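Local coordinates for peptidoglycan synthetase penicillin-binding protein 3 (PDB 4YE5) that probably cross-links cell-wall peptidoglycan as a penicillin-binding transpeptidase, at residues E48-I53 / V123-K128; G54-A59 / L110-Q115; F62-C67 / G84-A89; I244-D249 / N407-T412; D505-I510 / V518-L523. All blocks are in the same frame, centred on the assembly; numbering follows the deposited sequence.

Contact 1: residues E48-I53 / V123-K128; sequences ERYTII and VTPAVK
Tyr50 and Val123 make one antiparallel hydrogen-bonded pair, with Val123 N giving to Tyr50 O at 2.9 Å and Tyr50 N returning a bond to Val123 O at 3.0 Å. Within 48-53, Tyr50 OH gives a bond to Glu48 OE2 at 2.6 Å, in the plane of the ring at its edge, while Glu48 OE1 is salt-bridged to Arg31. Arg49 NE pairs likewise with Asp122, and Thr124 CG2 lies over one face of its guanidinium. Thr124 is the N-cap: chi1 (61°) sets OG1 between the backbone N and the carbonyl carbon, where it accepts from Val127 N (3.2 Å). The long aliphatic stem of Lys128 suits a CH-pi contact, CD sitting 3.5 Å from the centroid of the Tyr50 ring, over one face and displaced toward CZ. The apolar pair is Ile52 CG1 and Val123 CG2, 3.6 Å apart, the branched side chains crossing at about a right angle. Pro125 CG lies against the Glu48 carboxylate, 3.4 Å from CD; proline suits a first helical turn, where its missing N-H costs nothing. The whole is a strand-to-helix junction: edge strand 117-123 of a three-stranded antiparallel sheet passes through the N-cap Thr124 into helix 125-132.

Contact 2: residues G54-A59 / L110-Q115; sequences GNPEQA and LSISGQ
Pro56 and Ile112 cross obliquely, Pro56 CG lying 3.7 Å from Ile112 CG1, and the puckered Pro56 ring lies within the curve of the 110-115 loop. In the same ring CB lies 3.4 Å from Ile112 O and CD 3.5 Å from Gly114 O. Asn55 and Gln115 lie side by side and point the same way. Asn55 CG is anti to the backbone N (chi1 -179°), and its OD1 comes within 3.3 Å of Gln115 CA while capping the helix: OD1 accepts from Gln58 N at 3.2 Å, the donor standing well above the carbonyl plane. Leu110 reaches in with one methyl, CD2 touching Ala59 CB at 4.0 Å and passing over Gly54 CA at 4.1 Å; a glycine and an alanine leave room for that branch. Gly114 has a positive phi (105°), comfortable for a residue without a side chain, and its carbonyl faces the helix start. There Glu57 N gives a bond to Gly114 O at 3.3 Å, nearly along the C=O axis. Gln60 NE2 holds the carbonyls of Leu110 and Ile112. The chemistry is that of a helix N terminus: early amides, which lack partners in their own helix, are met by the Asn55 side chain and by a loop carbonyl, an arrangement that should also suit the partial positive charge there.

Contact 3: residues F62-C67 / G84-A89; sequences FIPTTC and GVTGAA
The extended Thr86 (psi 174°) presents the amide of Gly87 to Phe62 O, and the positive phi of Gly87 (64°), easy for a residue with no side chain, then turns the chain into the helix. The resulting hydrogen bond, Gly87 N to Phe62 O, is 2.8 Å long and fairly straight, its donor tilted modestly from the carbonyl plane. Phe62 has CG anti to its backbone N (chi1 177°), and the ring presents its edge to Gly87 O, near the ring plane. One face of that ring is covered within its own segment by Pro64 N, offset toward the rim. Pro64 carries the rest of the contact: its CG packs 3.3 Å from Val85 O and its CD 3.5 Å from the same oxygen, while CD also comes to 4.1 Å from Thr86 CA. CD, being bonded to nitrogen, is slightly polarised and goes well beside a carbonyl oxygen; CG simply packs against it. Thr86 adds CB, 3.8 Å from Phe62 O. Only a small surface is buried, and the contact lies near the outside of the protein. Beyond the two segments, Phe62 leans on Ala90, Val91 and Leu94 of helix 87-99 and meets His76 edge-to-face, while Cys67 is joined to Cys75 by a disulfide. The loop that follows helix 56-61 is thereby laid against the beginning of helix 87-99.

Contact 4: residues I244-D249 / N407-T412; sequences IAMVQD and NVMQLT
Met246 and Val408 face each other where helix 408-419 packs on the central antiparallel sheet of the transpeptidase domain, the helix-covered sheet characteristic of the penicillin-binding and beta-lactamase superfamily. The local axes of strand 244-249 and helix 408-412 are 9.2 Å apart and cross at -41°. Met246, present as selenomethionine, is fully extended and reaches across with its tip: SE lies 3.5 Å from Met409 CA and 3.7 Å from Thr412 OG1, and CE touches Met409 CG at 3.8 Å, the two long side chains crossing at about a right angle. A flexible, unbranched residue suits this span. At one end of the contact Ile244 CD1 meets Val408 CB at 4.1 Å; at the other, Gln248 OE1 passes Thr412 CG2 at 3.6 Å. The Gln248 amide, though buried, is satisfied by Gln427 and Asn413. Ala245 and Val247 turn to the other face of the sheet, which helix 535-549 covers. Asn407 and Gln410 start the helix with a capping box, each side chain accepting from the other's backbone N. Thr412 OG1 is also hydrogen-bonded to Thr520 OG1 of strand 517-524. Val408 O, in the first turn, takes bonds from Thr412 OG1 (2.8 Å) and Thr412 N (3.0 Å), which approach from opposite faces of its carbonyl plane.

Contact 5: residues D505-I510 / V518-L523; sequences DYSTII and VITVVL
Thr520 OG1 is gripped by two hydroxyls: Ser507 OG across the hairpin, 2.8 Å away, and Thr412 OG1 from helix 408-419. The first bond follows from the rotamers, since Ser507 OG is anti to its backbone N (chi1 -174°) and Thr520 OG1 is anti to its carbonyl carbon (chi1 -58°), which turns both hydroxyls inward over a non-hydrogen-bonded pair. Small hydroxyl residues suit such a pair, where the CA atoms are close. The strands themselves are tied by backbone bonds at the flanking hydrogen-bonded pairs. Thr508 and Ile519 exchange two, Thr508 N to Ile519 O and Ile519 N to Thr508 O, both 2.9 Å. Val521 N gives a straight bond to Tyr506 O at 2.9 Å, whereas the return bond from Tyr506 N to Val521 O is weak. Between them CA-H groups also meet carbonyls, as Thr520 CA does Tyr506 O at 3.3 Å. Toward the turn of the hairpin apolar side chains pack: Ile509 CG1 and Val518 CG2 lie side by side at 4.1 Å on the Ser507 face, and Ile510 CG2 meets Ile519 CD1 at 3.8 Å. At the other end Asp505 CB lies against Val522 CG2. Thr508 OG1 approaches the edge of the Tyr506 ring and bonds Thr539 of helix 535-549. Ser507 is also backbone-bonded to Lys486, which opens what is probably the K(T/S)G motif of the family. The buried hydroxyls thus satisfy one another, giving a chain of polar links from this hairpin to helix 408-419 within otherwise apolar surroundings.

Overall arrangement
From the N terminus, strand 50-54 leads through contact 1 into helix 56-61, where contact 2 begins. Contact 3 (62-67 with 84-89) closes the innermost loop; contact 2 closes round it at 110-115, and contact 1 closes outermost at 123-128, so the three nest without crossing. Contacts 2 and 3 touch where Leu110 and Ser111 pack on Ala88. Contacts 1 to 3 join strand 50-54, helix 56-61 and helix 87-99 to the chain at 110-128, all within the part assigned to the dimerisation domain. Contacts 4 and 5 follow in series within the transpeptidase domain, contact 4 closing a long loop and contact 5 a short hairpin on the same five-stranded sheet.

Contact 1: residues E48-I53 / V123-K128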
# COMPACT_ATOMS: atom_id res chain seq x y z
N GLU A 48 -1.53 -0.99 -24.84
CA GLU A 48 -1.93 0.01 -25.83
C GLU A 48 -2.56 -0.64 -27.06
O GLU A 48 -1.86 -1.05 -27.98
CB GLU A 48 -0.77 0.91 -26.24
CG GLU A 48 -1.23 2.11 -27.07
CD GLU A 48 -0.10 2.84 -27.78
OE1 GLU A 48 1.07 2.54 -27.50
OE2 GLU A 48 -0.39 3.72 -28.63
N ARG A 49 -3.89 -0.73 -27.07
CA ARG A 49 -4.66 -1.17 -28.23
C ARG A 49 -5.81 -0.18 -28.42
O ARG A 49 -6.10 0.62 -27.51
CB ARG A 49 -5.23 -2.57 -28.03
CG ARG A 49 -4.22 -3.61 -27.56
CD ARG A 49 -3.14 -3.87 -28.60
NE ARG A 49 -3.62 -4.72 -29.68
CZ ARG A 49 -2.86 -5.59 -30.34
NH1 ARG A 49 -1.58 -5.71 -30.04
NH2 ARG A 49 -3.40 -6.33 -31.31
N TYR A 50 -6.47 -0.23 -29.57
CA TYR A 50 -7.48 0.76 -29.91
C TYR A 50 -8.73 0.15 -30.51
O TYR A 50 -8.68 -0.86 -31.21
CB TYR A 50 -6.91 1.78 -30.89
CG TYR A 50 -5.79 2.59 -30.29
CD1 TYR A 50 -6.06 3.73 -29.56
CD2 TYR A 50 -4.46 2.22 -30.46
CE1 TYR A 50 -5.06 4.48 -29.00
CE2 TYR A 50 -3.43 2.98 -29.90
CZ TYR A 50 -3.74 4.11 -29.17
OH TYR A 50 -2.74 4.89 -28.60
N THR A 51 -9.87 0.78 -30.24
CA THR A 51 -11.05 0.48 -31.04
C THR A 51 -11.20 1.60 -32.07
O THR A 51 -11.14 2.79 -31.72
CB THR A 51 -12.32 0.37 -30.17
OG1 THR A 51 -12.12 -0.63 -29.17
CG2 THR A 51 -13.50 -0.03 -31.02
N ILE A 52 -11.35 1.23 -33.34
CA ILE A 52 -11.50 2.22 -34.40
C ILE A 52 -12.99 2.48 -34.62
O ILE A 52 -13.76 1.56 -34.90
CB ILE A 52 -10.84 1.78 -35.72
CG1 ILE A 52 -9.33 1.55 -35.51
CG2 ILE A 52 -11.08 2.81 -36.85
CD1 ILE A 52 -8.62 2.75 -34.87
N ILE A 53 -13.38 3.75 -34.47
CA ILE A 53 -14.77 4.16 -34.54
C ILE A 53 -15.03 5.00 -35.78
O ILE A 53 -14.23 5.88 -36.11
CB ILE A 53 -15.15 5.01 -33.29
CG1 ILE A 53 -14.87 4.24 -31.99
CG2 ILE A 53 -16.61 5.47 -33.36
CD1 ILE A 53 -15.65 2.92 -31.86
N VAL A 123 -7.13 -2.99 -32.49
CA VAL A 123 -6.09 -2.69 -33.48
C VAL A 123 -4.83 -2.12 -32.80
O VAL A 123 -4.89 -1.57 -31.68
CB VAL A 123 -6.57 -1.72 -34.61
CG1 VAL A 123 -8.00 -2.07 -35.06
CG2 VAL A 123 -6.50 -0.30 -34.15
N THR A 124 -3.70 -2.26 -33.48
CA THR A 124 -2.41 -1.85 -32.93
C THR A 124 -2.16 -0.36 -33.08
O THR A 124 -2.79 0.31 -33.91
CB THR A 124 -1.27 -2.56 -33.66
OG1 THR A 124 -1.31 -2.19 -35.05
CG2 THR A 124 -1.41 -4.08 -33.52
N PRO A 125 -1.24 0.18 -32.26
CA PRO A 125 -0.80 1.56 -32.40
C PRO A 125 -0.33 1.89 -33.82
O PRO A 125 -0.58 2.99 -34.29
CB PRO A 125 0.38 1.64 -31.42
CG PRO A 125 0.05 0.63 -30.36
CD PRO A 125 -0.67 -0.48 -31.07
N ALA A 126 0.35 0.95 -34.47
CA ALA A 126 0.84 1.18 -35.83
C ALA A 126 -0.31 1.41 -36.81
O ALA A 126 -0.26 2.30 -37.67
CB ALA A 126 1.70 0.00 -36.29
N VAL A 127 -1.35 0.59 -36.70
CA VAL A 127 -2.52 0.75 -37.56
C VAL A 127 -3.22 2.08 -37.26
O VAL A 127 -3.59 2.81 -38.19
CB VAL A 127 -3.50 -0.44 -37.41
CG1 VAL A 127 -4.79 -0.16 -38.17
CG2 VAL A 127 -2.84 -1.75 -37.92
N LYS A 128 -3.38 2.40 -35.97
CA LYS A 128 -3.94 3.69 -35.55
C LYS A 128 -3.21 4.86 -36.21
O LYS A 128 -3.83 5.78 -36.74
CB LYS A 128 -3.89 3.86 -34.02
CG LYS A 128 -4.02 5.35 -33.60
CD LYS A 128 -3.64 5.58 -32.16
CE LYS A 128 -3.38 7.06 -31.88
NZ LYS A 128 -1.99 7.45 -32.24

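Contact 2: residues G54-A59 / L110-Q115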
# COMPACT_ATOMS: atom_id res chain seq x y z
N GLY A 54 -16.14 4.75 -36.46
CA GLY A 54 -16.60 5.63 -37.52
C GLY A 54 -17.84 6.43 -37.13
O GLY A 54 -18.63 6.00 -36.28
N ASN A 55 -17.98 7.60 -37.74
CA ASN A 55 -19.17 8.43 -37.62
C ASN A 55 -19.94 8.39 -38.95
O ASN A 55 -19.61 9.13 -39.89
CB ASN A 55 -18.77 9.87 -37.26
CG ASN A 55 -19.96 10.81 -37.09
OD1 ASN A 55 -21.00 10.66 -37.72
ND2 ASN A 55 -19.80 11.80 -36.22
N PRO A 56 -20.97 7.54 -39.02
CA PRO A 56 -21.69 7.30 -40.29
C PRO A 56 -22.19 8.56 -40.97
O PRO A 56 -21.99 8.73 -42.17
CB PRO A 56 -22.85 6.40 -39.86
CG PRO A 56 -22.32 5.68 -38.64
CD PRO A 56 -21.51 6.72 -37.92
N GLU A 57 -22.80 9.48 -40.23
CA GLU A 57 -23.36 10.65 -40.89
C GLU A 57 -22.28 11.61 -41.41
O GLU A 57 -22.46 12.22 -42.45
CB GLU A 57 -24.40 11.36 -40.01
CG GLU A 57 -23.85 12.19 -38.88
CD GLU A 57 -24.90 13.13 -38.30
OE1 GLU A 57 -24.52 14.15 -37.70
OE2 GLU A 57 -26.11 12.83 -38.45
N GLN A 58 -21.17 11.73 -40.68
CA GLN A 58 -20.03 12.49 -41.19
C GLN A 58 -19.38 11.80 -42.38
O GLN A 58 -18.93 12.46 -43.30
CB GLN A 58 -18.97 12.75 -40.12
CG GLN A 58 -19.44 13.63 -38.97
CD GLN A 58 -20.13 14.89 -39.43
OE1 GLN A 58 -19.68 15.55 -40.37
NE2 GLN A 58 -21.23 15.23 -38.77
N ALA A 59 -19.32 10.46 -42.35
CA ALA A 59 -18.79 9.72 -43.50
C ALA A 59 -19.64 9.97 -44.74
O ALA A 59 -19.12 10.14 -45.85
CB ALA A 59 -18.71 8.23 -43.20
N LEU A 110 -20.96 2.22 -42.52
CA LEU A 110 -20.91 3.68 -42.51
C LEU A 110 -22.16 4.29 -43.16
O LEU A 110 -22.32 5.51 -43.20
CB LEU A 110 -19.64 4.17 -43.22
CG LEU A 110 -18.34 3.90 -42.44
CD1 LEU A 110 -17.12 4.13 -43.33
CD2 LEU A 110 -18.28 4.77 -41.19
N SER A 111 -23.02 3.42 -43.66
CA SER A 111 -24.24 3.84 -44.33
C SER A 111 -25.45 3.78 -43.41
O SER A 111 -26.57 4.06 -43.84
CB SER A 111 -24.48 3.00 -45.58
OG SER A 111 -23.65 3.41 -46.65
N ILE A 112 -25.23 3.42 -42.15
CA ILE A 112 -26.32 3.43 -41.17
C ILE A 112 -26.59 4.84 -40.64
O ILE A 112 -25.96 5.81 -41.06
CB ILE A 112 -26.04 2.51 -39.97
CG1 ILE A 112 -24.95 3.10 -39.08
CG2 ILE A 112 -25.68 1.10 -40.44
CD1 ILE A 112 -24.79 2.37 -37.76
N SER A 113 -27.53 4.94 -39.71
CA SER A 113 -27.89 6.23 -39.14
C SER A 113 -27.14 6.44 -37.84
O SER A 113 -26.72 5.49 -37.19
CB SER A 113 -29.40 6.29 -38.90
OG SER A 113 -29.77 5.42 -37.84
N GLY A 114 -26.98 7.70 -37.45
CA GLY A 114 -26.31 7.99 -36.20
C GLY A 114 -24.90 8.50 -36.40
O GLY A 114 -24.43 8.67 -37.52
N GLN A 115 -24.21 8.74 -35.29
CA GLN A 115 -22.89 9.34 -35.31
C GLN A 115 -21.84 8.38 -34.80
O GLN A 115 -20.72 8.79 -34.51
CB GLN A 115 -22.89 10.61 -34.46
CG GLN A 115 -23.88 11.66 -34.94
CD GLN A 115 -23.41 13.07 -34.64
OE1 GLN A 115 -22.89 13.76 -35.52
NE2 GLN A 115 -23.57 13.50 -33.40

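Contact 3: residues F62-C67 / G84-A89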
# COMPACT_ATOMS: atom_id res chain seq x y z
N PHE A 62 -18.91 13.09 -46.48
CA PHE A 62 -17.51 13.20 -46.92
C PHE A 62 -17.36 13.36 -48.44
O PHE A 62 -17.97 12.62 -49.21
CB PHE A 62 -16.67 12.01 -46.40
CG PHE A 62 -15.23 12.00 -46.86
CD1 PHE A 62 -14.32 12.97 -46.41
CD2 PHE A 62 -14.76 11.01 -47.72
CE1 PHE A 62 -12.97 12.94 -46.82
CE2 PHE A 62 -13.41 10.97 -48.15
CZ PHE A 62 -12.52 11.95 -47.70
N ILE A 63 -16.56 14.33 -48.85
CA ILE A 63 -16.17 14.47 -50.26
C ILE A 63 -14.65 14.50 -50.35
O ILE A 63 -14.03 15.42 -49.83
CB ILE A 63 -16.72 15.78 -50.89
CG1 ILE A 63 -18.24 15.84 -50.76
CG2 ILE A 63 -16.31 15.87 -52.37
CD1 ILE A 63 -18.83 17.16 -51.18
N PRO A 64 -14.03 13.48 -50.98
CA PRO A 64 -12.56 13.41 -50.98
C PRO A 64 -11.95 14.51 -51.86
O PRO A 64 -12.49 14.88 -52.89
CB PRO A 64 -12.26 12.03 -51.58
CG PRO A 64 -13.49 11.75 -52.47
CD PRO A 64 -14.65 12.34 -51.70
N THR A 65 -10.81 15.01 -51.41
CA THR A 65 -10.07 16.06 -52.10
C THR A 65 -9.12 15.47 -53.12
O THR A 65 -8.33 14.57 -52.81
CB THR A 65 -9.28 16.89 -51.07
OG1 THR A 65 -10.21 17.58 -50.22
CG2 THR A 65 -8.36 17.91 -51.77
N THR A 66 -9.19 15.97 -54.35
CA THR A 66 -8.33 15.52 -55.43
C THR A 66 -6.92 16.11 -55.26
O THR A 66 -6.76 17.31 -54.99
CB THR A 66 -8.92 15.91 -56.79
OG1 THR A 66 -10.19 15.25 -56.95
CG2 THR A 66 -8.00 15.50 -57.93
N CYS A 67 -5.90 15.25 -55.37
CA CYS A 67 -4.52 15.71 -55.26
C CYS A 67 -4.15 16.53 -56.49
O CYS A 67 -4.43 16.12 -57.61
CB CYS A 67 -3.56 14.52 -55.07
SG CYS A 67 -3.86 13.58 -53.54
N GLY A 84 -12.58 8.64 -56.32
CA GLY A 84 -13.53 8.36 -57.40
C GLY A 84 -14.99 8.22 -57.00
O GLY A 84 -15.86 8.20 -57.85
N VAL A 85 -15.27 8.12 -55.70
CA VAL A 85 -16.64 8.08 -55.20
C VAL A 85 -16.71 9.04 -54.03
O VAL A 85 -15.70 9.66 -53.69
CB VAL A 85 -17.06 6.66 -54.74
CG1 VAL A 85 -17.28 5.76 -55.96
CG2 VAL A 85 -16.02 6.05 -53.79
N THR A 86 -17.88 9.17 -53.41
CA THR A 86 -18.06 10.07 -52.26
C THR A 86 -18.69 9.34 -51.10
O THR A 86 -19.06 8.16 -51.22
CB THR A 86 -18.95 11.31 -52.59
OG1 THR A 86 -20.31 10.89 -52.81
CG2 THR A 86 -18.43 12.04 -53.83
N GLY A 87 -18.79 10.02 -49.97
CA GLY A 87 -19.53 9.51 -48.83
C GLY A 87 -18.96 8.24 -48.22
O GLY A 87 -17.74 8.04 -48.19
N ALA A 88 -19.85 7.39 -47.71
CA ALA A 88 -19.47 6.14 -47.04
C ALA A 88 -18.58 5.30 -47.94
O ALA A 88 -17.61 4.69 -47.48
CB ALA A 88 -20.70 5.32 -46.65
N ALA A 89 -18.93 5.29 -49.22
CA ALA A 89 -18.18 4.52 -50.20
C ALA A 89 -16.73 5.02 -50.24
O ALA A 89 -15.81 4.22 -50.25
CB ALA A 89 -18.83 4.61 -51.57

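Contact 4: residues I244-D249 / N407-T412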
# COMPACT_ATOMS: atom_id res chain seq x y z
N ILE A 244 -1.30 -11.26 9.04
CA ILE A 244 -0.77 -10.10 8.30
C ILE A 244 0.65 -9.85 8.78
O ILE A 244 1.00 -10.21 9.89
CB ILE A 244 -1.65 -8.84 8.49
CG1 ILE A 244 -1.54 -8.28 9.89
CG2 ILE A 244 -3.14 -9.11 8.16
CD1 ILE A 244 -2.69 -7.31 10.29
N ALA A 245 1.48 -9.24 7.94
CA ALA A 245 2.88 -9.03 8.28
C ALA A 245 3.36 -7.79 7.57
O ALA A 245 2.89 -7.47 6.47
CB ALA A 245 3.74 -10.21 7.82
N MSE A 246 4.33 -7.12 8.18
CA MSE A 246 4.88 -5.90 7.61
C MSE A 246 6.37 -5.85 7.86
O MSE A 246 6.82 -6.26 8.94
CB MSE A 246 4.23 -4.68 8.28
CG MSE A 246 4.76 -3.37 7.79
SE MSE A 246 3.70 -1.99 8.63
CE MSE A 246 4.38 -0.50 7.67
N VAL A 247 7.13 -5.36 6.89
CA VAL A 247 8.56 -5.15 7.07
C VAL A 247 8.87 -3.69 6.79
O VAL A 247 8.55 -3.18 5.71
CB VAL A 247 9.41 -6.04 6.11
CG1 VAL A 247 10.91 -5.70 6.28
CG2 VAL A 247 9.16 -7.53 6.36
N GLN A 248 9.49 -3.01 7.74
CA GLN A 248 9.84 -1.60 7.58
C GLN A 248 11.34 -1.35 7.74
O GLN A 248 11.98 -1.92 8.64
CB GLN A 248 9.06 -0.76 8.62
CG GLN A 248 9.38 0.74 8.61
CD GLN A 248 8.39 1.54 9.41
OE1 GLN A 248 7.19 1.26 9.39
NE2 GLN A 248 8.87 2.54 10.13
N ASP A 249 11.91 -0.53 6.86
CA ASP A 249 13.31 -0.10 6.99
C ASP A 249 13.46 0.93 8.11
O ASP A 249 12.86 2.01 8.05
CB ASP A 249 13.81 0.55 5.70
CG ASP A 249 15.25 1.03 5.83
OD1 ASP A 249 16.16 0.18 5.81
OD2 ASP A 249 15.48 2.25 5.95
N ASN A 407 -3.58 -0.12 13.85
CA ASN A 407 -3.36 -1.04 12.73
C ASN A 407 -1.90 -1.46 12.72
O ASN A 407 -1.09 -0.95 13.52
CB ASN A 407 -3.82 -0.46 11.38
CG ASN A 407 -3.22 0.89 11.09
OD1 ASN A 407 -2.00 1.08 11.18
ND2 ASN A 407 -4.07 1.85 10.73
N VAL A 408 -1.56 -2.40 11.85
CA VAL A 408 -0.20 -2.91 11.85
C VAL A 408 0.84 -1.84 11.49
O VAL A 408 1.97 -1.89 12.00
CB VAL A 408 -0.06 -4.20 10.96
CG1 VAL A 408 -0.09 -3.87 9.47
CG2 VAL A 408 1.22 -4.97 11.31
N MSE A 409 0.47 -0.86 10.66
CA MSE A 409 1.42 0.18 10.26
C MSE A 409 1.75 1.10 11.45
O MSE A 409 2.89 1.51 11.66
CB MSE A 409 0.88 1.03 9.09
CG MSE A 409 0.66 0.26 7.79
SE MSE A 409 -1.09 -0.60 7.72
CE MSE A 409 -2.25 0.95 7.40
N GLN A 410 0.72 1.46 12.21
CA GLN A 410 0.90 2.31 13.38
C GLN A 410 1.73 1.59 14.45
O GLN A 410 2.63 2.19 15.06
CB GLN A 410 -0.46 2.67 13.98
CG GLN A 410 -1.27 3.63 13.12
CD GLN A 410 -2.65 3.82 13.68
OE1 GLN A 410 -3.26 2.85 14.15
NE2 GLN A 410 -3.16 5.06 13.66
N LEU A 411 1.44 0.32 14.69
CA LEU A 411 2.19 -0.44 15.69
C LEU A 411 3.66 -0.52 15.28
O LEU A 411 4.57 -0.34 16.09
CB LEU A 411 1.60 -1.85 15.80
CG LEU A 411 2.23 -2.72 16.88
CD1 LEU A 411 2.18 -1.99 18.20
CD2 LEU A 411 1.50 -4.06 16.97
N THR A 412 3.89 -0.77 14.00
CA THR A 412 5.22 -0.97 13.48
C THR A 412 6.00 0.35 13.53
O THR A 412 7.17 0.35 13.89
CB THR A 412 5.15 -1.52 12.04
OG1 THR A 412 4.59 -2.84 12.08
CG2 THR A 412 6.54 -1.62 11.42

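Contact 5: residues D505-I510 / V518-L523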
# COMPACT_ATOMS: atom_id res chain seq x y z
N ASP A 505 0.25 -11.12 18.47
CA ASP A 505 1.07 -10.13 17.76
C ASP A 505 2.50 -10.16 18.26
O ASP A 505 2.77 -10.61 19.38
CB ASP A 505 0.47 -8.70 17.73
CG ASP A 505 0.27 -8.08 19.12
OD1 ASP A 505 0.52 -8.75 20.14
OD2 ASP A 505 -0.16 -6.90 19.20
N TYR A 506 3.41 -9.70 17.42
CA TYR A 506 4.82 -9.81 17.74
C TYR A 506 5.53 -8.84 16.84
O TYR A 506 5.27 -8.81 15.65
CB TYR A 506 5.31 -11.25 17.47
CG TYR A 506 6.57 -11.66 18.25
CD1 TYR A 506 7.85 -11.32 17.79
CD2 TYR A 506 6.47 -12.42 19.42
CE1 TYR A 506 9.02 -11.72 18.51
CE2 TYR A 506 7.63 -12.81 20.14
CZ TYR A 506 8.89 -12.47 19.68
OH TYR A 506 10.03 -12.86 20.40
N SER A 507 6.41 -8.03 17.41
CA SER A 507 7.13 -7.06 16.63
C SER A 507 8.60 -7.11 17.03
O SER A 507 8.95 -7.05 18.21
CB SER A 507 6.53 -5.67 16.83
OG SER A 507 7.15 -4.73 15.96
N THR A 508 9.46 -7.24 16.02
CA THR A 508 10.87 -7.47 16.22
C THR A 508 11.72 -6.41 15.53
O THR A 508 11.47 -6.04 14.37
CB THR A 508 11.27 -8.83 15.59
OG1 THR A 508 10.49 -9.87 16.19
CG2 THR A 508 12.75 -9.09 15.87
N ILE A 509 12.75 -5.95 16.23
CA ILE A 509 13.76 -5.06 15.67
C ILE A 509 14.99 -5.91 15.45
O ILE A 509 15.42 -6.61 16.36
CB ILE A 509 14.13 -3.94 16.67
CG1 ILE A 509 12.92 -3.05 16.94
CG2 ILE A 509 15.32 -3.15 16.15
CD1 ILE A 509 13.03 -2.20 18.24
N ILE A 510 15.55 -5.89 14.25
CA ILE A 510 16.66 -6.79 13.95
C ILE A 510 17.67 -6.14 12.97
O ILE A 510 17.28 -5.40 12.08
CB ILE A 510 16.10 -8.13 13.40
CG1 ILE A 510 17.20 -9.20 13.31
CG2 ILE A 510 15.43 -7.94 12.02
CD1 ILE A 510 16.71 -10.54 12.79
N VAL A 518 12.24 -3.43 11.10
CA VAL A 518 11.21 -3.84 12.02
C VAL A 518 10.23 -4.73 11.27
O VAL A 518 9.84 -4.45 10.13
CB VAL A 518 10.44 -2.64 12.62
CG1 VAL A 518 9.35 -3.14 13.59
CG2 VAL A 518 11.43 -1.72 13.34
N ILE A 519 9.86 -5.82 11.92
CA ILE A 519 9.03 -6.84 11.32
C ILE A 519 7.93 -7.09 12.30
O ILE A 519 8.19 -7.47 13.44
CB ILE A 519 9.79 -8.18 11.18
CG1 ILE A 519 11.07 -8.00 10.34
CG2 ILE A 519 8.89 -9.24 10.54
CD1 ILE A 519 12.07 -9.15 10.60
N THR A 520 6.70 -6.91 11.87
CA THR A 520 5.59 -7.15 12.76
C THR A 520 4.66 -8.18 12.15
O THR A 520 4.37 -8.12 10.95
CB THR A 520 4.81 -5.85 13.01
OG1 THR A 520 5.69 -4.86 13.57
CG2 THR A 520 3.65 -6.09 13.99
N VAL A 521 4.19 -9.12 12.96
CA VAL A 521 3.26 -10.15 12.51
C VAL A 521 2.05 -10.19 13.45
O VAL A 521 2.21 -10.09 14.66
CB VAL A 521 3.93 -11.53 12.45
CG1 VAL A 521 2.87 -12.67 12.22
CG2 VAL A 521 4.97 -11.57 11.33
N VAL A 522 0.85 -10.30 12.88
CA VAL A 522 -0.38 -10.48 13.66
C VAL A 522 -1.15 -11.65 13.09
O VAL A 522 -1.43 -11.68 11.90
CB VAL A 522 -1.27 -9.20 13.59
CG1 VAL A 522 -2.47 -9.36 14.50
CG2 VAL A 522 -0.44 -7.95 13.97
N LEU A 523 -1.49 -12.62 13.94
CA LEU A 523 -2.26 -13.81 13.52
C LEU A 523 -3.51 -13.91 14.36
O LEU A 523 -3.46 -13.72 15.57
CB LEU A 523 -1.43 -15.10 13.74
CG LEU A 523 -0.01 -15.11 13.16
CD1 LEU A 523 0.70 -16.41 13.60
CD2 LEU A 523 -0.04 -15.02 11.63